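Local structure of protein (endonuclease) (Salmonella typhimurium, 1BYR) at residues A78-F90 with W141-S153. The protein is described as an endonuclease and has a PLD-like domain of the phospholipase D superfamily, built as a mixed alpha/beta fold. Numbering follows the deposited sequence.
Sequences ANSGIPLRTDSNF and WQDRWNQGRDYRS
An edge strand of the mixed beta sheet is laid down here: after helix 131-146 the chain passes through Gln147 and Gly148 into strand 149-150, which pairs antiparallel with strand 84-87. Thr86 and Arg149 form the hydrogen-bonded pair, Thr86 N giving to Arg149 O (2.9 Å) and Arg149 N to Thr86 O (2.7 Å). Two residues further along, Tyr151 N gives to Leu84 O. Arg85 and Asp150, the non-hydrogen-bonded pair, share the sheet face covered by Trp145. With CG anti to its carbonyl carbon (chi1 -67°) and the chain extended to NE, Arg85 runs across the indole: Arg85 CD sits 3.6 Å from the centroid of the Trp145 six-membered ring, and the guanidinium lies flat over the five-membered ring, planes 11° apart, as a cation-pi stack. Arg85 NE, almost straight in line, makes a salt bridge to Asp150 OD1 (3.0 Å), which it meets from above the carboxylate plane. Arg85 NH1 reaches Trp145 O (2.9 Å); Gly148 N reaches the same oxygen from the opposite face of the carbonyl. Trp141 backs the other indole face. Beyond the strand, Phe90 CZ sits over one face of the Arg144 guanidinium, and Arg144 NH1 forms salt bridges to Asp143 and to Glu12 of the second subunit. Asn89 ND2 gives to Gln147 OE1 (2.8 Å), on a lone pair. At the far end Ser153 OG donates to Asn79 OD1 (2.8 Å). The Asp150 carboxylate probably offsets part of the Arg85 charge, while stack, salt bridge and carbonyl bond fix the guanidinium's rotation, tying strand 84-87 to helix end and following strand.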
loop_
_atom_site.group_PDB
_atom_site.type_symbol
_atom_site.label_atom_id
_atom_site.label_comp_id
_atom_site.label_asym_id
_atom_site.label_seq_id
_atom_site.Cartn_x
_atom_site.Cartn_y
_atom_site.Cartn_z
ATOM N N ALA A 78 -7.278 0.479 23.377
ATOM C CA ALA A 78 -7.139 1.464 24.444
ATOM C C ALA A 78 -7.128 0.807 25.839
ATOM O O ALA A 78 -6.351 1.200 26.707
ATOM C CB ALA A 78 -8.257 2.493 24.361
ATOM N N ASN A 79 -7.984 -0.195 26.042
ATOM C CA ASN A 79 -8.071 -0.913 27.316
ATOM C C ASN A 79 -6.741 -1.539 27.720
ATOM O O ASN A 79 -6.512 -1.811 28.898
ATOM C CB ASN A 79 -9.136 -2.007 27.246
ATOM C CG ASN A 79 -10.538 -1.447 27.230
ATOM O OD1 ASN A 79 -10.814 -0.403 27.821
ATOM N ND2 ASN A 79 -11.438 -2.133 26.552
ATOM N N SER A 80 -5.871 -1.773 26.737
ATOM C CA SER A 80 -4.555 -2.361 26.983
ATOM C C SER A 80 -3.471 -1.334 27.306
ATOM O O SER A 80 -2.323 -1.695 27.517
ATOM C CB SER A 80 -4.104 -3.178 25.777
ATOM O OG SER A 80 -5.001 -4.240 25.543
ATOM N N GLY A 81 -3.825 -0.057 27.333
ATOM C CA GLY A 81 -2.832 0.954 27.645
ATOM C C GLY A 81 -2.017 1.387 26.435
ATOM O O GLY A 81 -1.007 2.067 26.583
ATOM N N ILE A 82 -2.442 0.996 25.236
ATOM C CA ILE A 82 -1.726 1.392 24.025
ATOM C C ILE A 82 -2.242 2.749 23.575
ATOM O O ILE A 82 -3.422 2.896 23.253
ATOM C CB ILE A 82 -1.960 0.402 22.841
ATOM C CG1 ILE A 82 -1.080 -0.835 22.999
ATOM C CG2 ILE A 82 -1.623 1.087 21.507
ATOM C CD1 ILE A 82 -1.574 -2.032 22.179
ATOM N N PRO A 83 -1.361 3.758 23.545
ATOM C CA PRO A 83 -1.785 5.096 23.112
ATOM C C PRO A 83 -2.350 5.084 21.679
ATOM O O PRO A 83 -1.677 4.689 20.722
ATOM C CB PRO A 83 -0.511 5.939 23.235
ATOM C CG PRO A 83 0.363 5.150 24.216
ATOM C CD PRO A 83 0.063 3.724 23.924
ATOM N N LEU A 84 -3.600 5.512 21.530
ATOM C CA LEU A 84 -4.241 5.511 20.227
ATOM C C LEU A 84 -4.947 6.822 19.892
ATOM O O LEU A 84 -5.577 7.446 20.749
ATOM C CB LEU A 84 -5.229 4.344 20.172
ATOM C CG LEU A 84 -6.253 4.277 19.043
ATOM C CD1 LEU A 84 -5.584 3.714 17.781
ATOM C CD2 LEU A 84 -7.424 3.395 19.482
ATOM N N ARG A 85 -4.828 7.246 18.632
ATOM C CA ARG A 85 -5.462 8.473 18.166
ATOM C C ARG A 85 -6.173 8.322 16.824
ATOM O O ARG A 85 -5.768 7.538 15.964
ATOM C CB ARG A 85 -4.427 9.605 18.019
ATOM C CG ARG A 85 -3.806 10.093 19.310
ATOM C CD ARG A 85 -3.010 11.387 19.105
ATOM N NE ARG A 85 -2.668 11.993 20.386
ATOM C CZ ARG A 85 -1.758 12.946 20.546
ATOM N NH1 ARG A 85 -1.078 13.420 19.503
ATOM N NH2 ARG A 85 -1.523 13.429 21.762
ATOM N N THR A 86 -7.254 9.084 16.661
ATOM C CA THR A 86 -7.980 9.116 15.410
ATOM C C THR A 86 -7.558 10.427 14.740
ATOM O O THR A 86 -7.320 11.427 15.417
ATOM C CB THR A 86 -9.505 9.082 15.621
ATOM O OG1 THR A 86 -9.898 10.136 16.499
ATOM C CG2 THR A 86 -9.920 7.760 16.210
ATOM N N ASP A 87 -7.453 10.426 13.414
ATOM C CA ASP A 87 -7.022 11.616 12.678
ATOM C C ASP A 87 -8.025 11.908 11.578
ATOM O O ASP A 87 -8.324 11.044 10.752
ATOM C CB ASP A 87 -5.628 11.354 12.090
ATOM C CG ASP A 87 -5.133 12.475 11.181
ATOM O OD1 ASP A 87 -5.696 13.583 11.195
ATOM O OD2 ASP A 87 -4.151 12.233 10.448
ATOM N N SER A 88 -8.569 13.122 11.583
ATOM C CA SER A 88 -9.554 13.516 10.588
ATOM C C SER A 88 -9.101 14.711 9.766
ATOM O O SER A 88 -9.893 15.304 9.049
ATOM C CB SER A 88 -10.868 13.880 11.284
ATOM O OG SER A 88 -10.675 14.985 12.155
ATOM N N ASN A 89 -7.833 15.070 9.887
ATOM C CA ASN A 89 -7.319 16.217 9.159
ATOM C C ASN A 89 -7.109 15.985 7.668
ATOM O O ASN A 89 -6.749 16.902 6.937
ATOM C CB ASN A 89 -6.034 16.708 9.816
ATOM C CG ASN A 89 -6.315 17.510 11.079
ATOM O OD1 ASN A 89 -7.406 18.079 11.239
ATOM N ND2 ASN A 89 -5.350 17.560 11.985
ATOM N N PHE A 90 -7.364 14.759 7.226
ATOM C CA PHE A 90 -7.215 14.396 5.825
ATOM C C PHE A 90 -8.513 13.747 5.330
ATOM O O PHE A 90 -9.178 13.026 6.086
ATOM C CB PHE A 90 -6.047 13.408 5.654
ATOM C CG PHE A 90 -4.706 13.937 6.127
ATOM C CD1 PHE A 90 -4.294 13.759 7.447
ATOM C CD2 PHE A 90 -3.847 14.583 5.246
ATOM C CE1 PHE A 90 -3.056 14.211 7.880
ATOM C CE2 PHE A 90 -2.610 15.037 5.678
ATOM C CZ PHE A 90 -2.215 14.845 7.006
ATOM N N TRP A 141 4.698 9.442 10.316
ATOM C CA TRP A 141 3.828 8.954 11.387
ATOM C C TRP A 141 3.600 10.043 12.450
ATOM O O TRP A 141 2.467 10.281 12.895
ATOM C CB TRP A 141 4.462 7.723 12.054
ATOM C CG TRP A 141 3.651 7.185 13.184
ATOM C CD1 TRP A 141 2.716 6.206 13.122
ATOM C CD2 TRP A 141 3.644 7.665 14.539
ATOM N NE1 TRP A 141 2.116 6.045 14.353
ATOM C CE2 TRP A 141 2.670 6.931 15.240
ATOM C CE3 TRP A 141 4.370 8.655 15.221
ATOM C CZ2 TRP A 141 2.394 7.144 16.597
ATOM C CZ3 TRP A 141 4.097 8.872 16.573
ATOM C CH2 TRP A 141 3.107 8.119 17.245
ATOM N N GLN A 142 4.690 10.699 12.845
ATOM C CA GLN A 142 4.667 11.747 13.861
ATOM C C GLN A 142 3.788 12.932 13.490
ATOM O O GLN A 142 3.062 13.479 14.333
ATOM C CB GLN A 142 6.088 12.224 14.119
ATOM C CG GLN A 142 6.213 13.093 15.335
ATOM C CD GLN A 142 5.955 12.327 16.599
ATOM O OE1 GLN A 142 5.080 12.669 17.391
ATOM N NE2 GLN A 142 6.709 11.263 16.805
ATOM N N ASP A 143 3.858 13.337 12.225
ATOM C CA ASP A 143 3.056 14.453 11.745
ATOM C C ASP A 143 1.561 14.145 11.822
ATOM O O ASP A 143 0.761 14.998 12.188
ATOM C CB ASP A 143 3.435 14.789 10.300
ATOM C CG ASP A 143 2.656 15.956 9.772
ATOM O OD1 ASP A 143 3.049 17.097 10.079
ATOM O OD2 ASP A 143 1.647 15.734 9.069
ATOM N N ARG A 144 1.181 12.922 11.469
ATOM C CA ARG A 144 -0.220 12.514 11.511
ATOM C C ARG A 144 -0.680 12.325 12.952
ATOM O O ARG A 144 -1.785 12.705 13.304
ATOM C CB ARG A 144 -0.407 11.211 10.732
ATOM C CG ARG A 144 -0.606 11.383 9.197
ATOM C CD ARG A 144 0.292 12.459 8.574
ATOM N NE ARG A 144 0.245 12.420 7.106
ATOM C CZ ARG A 144 0.928 13.231 6.299
ATOM N NH1 ARG A 144 1.720 14.167 6.803
ATOM N NH2 ARG A 144 0.850 13.078 4.979
ATOM N N TRP A 145 0.174 11.737 13.785
ATOM C CA TRP A 145 -0.144 11.531 15.202
ATOM C C TRP A 145 -0.377 12.871 15.914
ATOM O O TRP A 145 -1.366 13.053 16.631
ATOM C CB TRP A 145 1.004 10.771 15.881
ATOM C CG TRP A 145 0.968 10.779 17.385
ATOM C CD1 TRP A 145 1.616 11.656 18.216
ATOM C CD2 TRP A 145 0.280 9.858 18.241
ATOM N NE1 TRP A 145 1.371 11.336 19.524
ATOM C CE2 TRP A 145 0.552 10.238 19.568
ATOM C CE3 TRP A 145 -0.539 8.751 18.007
ATOM C CZ2 TRP A 145 0.032 9.544 20.669
ATOM C CZ3 TRP A 145 -1.056 8.062 19.105
ATOM C CH2 TRP A 145 -0.768 8.460 20.415
ATOM N N ASN A 146 0.529 13.814 15.688
ATOM C CA ASN A 146 0.447 15.130 16.309
ATOM C C ASN A 146 -0.856 15.885 16.089
ATOM O O ASN A 146 -1.190 16.770 16.870
ATOM C CB ASN A 146 1.634 15.990 15.865
ATOM C CG ASN A 146 2.950 15.498 16.462
ATOM O OD1 ASN A 146 2.953 14.662 17.357
ATOM N ND2 ASN A 146 4.056 16.022 15.962
ATOM N N GLN A 147 -1.602 15.554 15.040
ATOM C CA GLN A 147 -2.864 16.245 14.821
ATOM C C GLN A 147 -4.045 15.308 15.022
ATOM O O GLN A 147 -5.139 15.531 14.481
ATOM C CB GLN A 147 -2.915 16.854 13.420
ATOM C CG GLN A 147 -2.661 15.892 12.308
ATOM C CD GLN A 147 -2.268 16.609 11.052
ATOM O OE1 GLN A 147 -2.971 17.507 10.580
ATOM N NE2 GLN A 147 -1.141 16.230 10.490
ATOM N N GLY A 148 -3.814 14.252 15.796
ATOM C CA GLY A 148 -4.863 13.290 16.068
ATOM C C GLY A 148 -5.549 13.565 17.389
ATOM O O GLY A 148 -5.093 14.402 18.182
ATOM N N ARG A 149 -6.646 12.854 17.633
ATOM C CA ARG A 149 -7.426 13.001 18.862
ATOM C C ARG A 149 -7.304 11.708 19.669
ATOM O O ARG A 149 -7.525 10.623 19.148
ATOM C CB ARG A 149 -8.900 13.243 18.506
ATOM C CG ARG A 149 -9.662 14.163 19.447
ATOM C CD ARG A 149 -10.659 15.000 18.655
ATOM N NE ARG A 149 -10.195 16.372 18.440
ATOM C CZ ARG A 149 -10.775 17.246 17.616
ATOM N NH1 ARG A 149 -11.835 16.890 16.912
ATOM N NH2 ARG A 149 -10.287 18.476 17.494
ATOM N N ASP A 150 -6.936 11.826 20.935
ATOM C CA ASP A 150 -6.798 10.649 21.790
ATOM C C ASP A 150 -8.073 9.828 21.828
ATOM O O ASP A 150 -9.171 10.375 21.854
ATOM C CB ASP A 150 -6.509 11.060 23.232
ATOM C CG ASP A 150 -5.052 11.367 23.486
ATOM O OD1 ASP A 150 -4.177 10.935 22.709
ATOM O OD2 ASP A 150 -4.779 12.055 24.489
ATOM N N TYR A 151 -7.941 8.505 21.823
ATOM C CA TYR A 151 -9.108 7.638 21.980
ATOM C C TYR A 151 -8.718 6.796 23.182
ATOM O O TYR A 151 -7.865 5.921 23.080
ATOM C CB TYR A 151 -9.346 6.727 20.783
ATOM C CG TYR A 151 -10.630 5.929 20.925
ATOM C CD1 TYR A 151 -11.850 6.442 20.474
ATOM C CD2 TYR A 151 -10.629 4.667 21.525
ATOM C CE1 TYR A 151 -13.025 5.710 20.612
ATOM C CE2 TYR A 151 -11.798 3.935 21.666
ATOM C CZ TYR A 151 -12.995 4.461 21.210
ATOM O OH TYR A 151 -14.162 3.733 21.338
ATOM N N ARG A 152 -9.336 7.065 24.323
ATOM C CA ARG A 152 -8.962 6.348 25.538
ATOM C C ARG A 152 -10.054 5.527 26.195
ATOM O O ARG A 152 -11.205 5.508 25.770
ATOM C CB ARG A 152 -8.406 7.344 26.572
ATOM C CG ARG A 152 -6.887 7.349 26.695
ATOM C CD ARG A 152 -6.297 8.768 26.631
ATOM N NE ARG A 152 -4.924 8.803 27.134
ATOM C CZ ARG A 152 -3.851 8.426 26.435
ATOM N NH1 ARG A 152 -3.979 7.976 25.189
ATOM N NH2 ARG A 152 -2.645 8.483 26.988
ATOM N N SER A 153 -9.641 4.843 27.258
ATOM C CA SER A 153 -10.516 4.014 28.056
ATOM C C SER A 153 -10.133 4.311 29.499
ATOM O O SER A 153 -11.039 4.647 30.283
ATOM C CB SER A 153 -10.308 2.529 27.730
ATOM O OG SER A 153 -11.204 2.116 26.701
HETATM O O HOH W 1 -5.121 5.938 24.008
HETATM O O HOH W 2 -1.574 12.311 24.437
HETATM O O HOH W 3 -10.595 9.842 19.167
HETATM O O HOH W 4 -7.618 14.692 14.011
#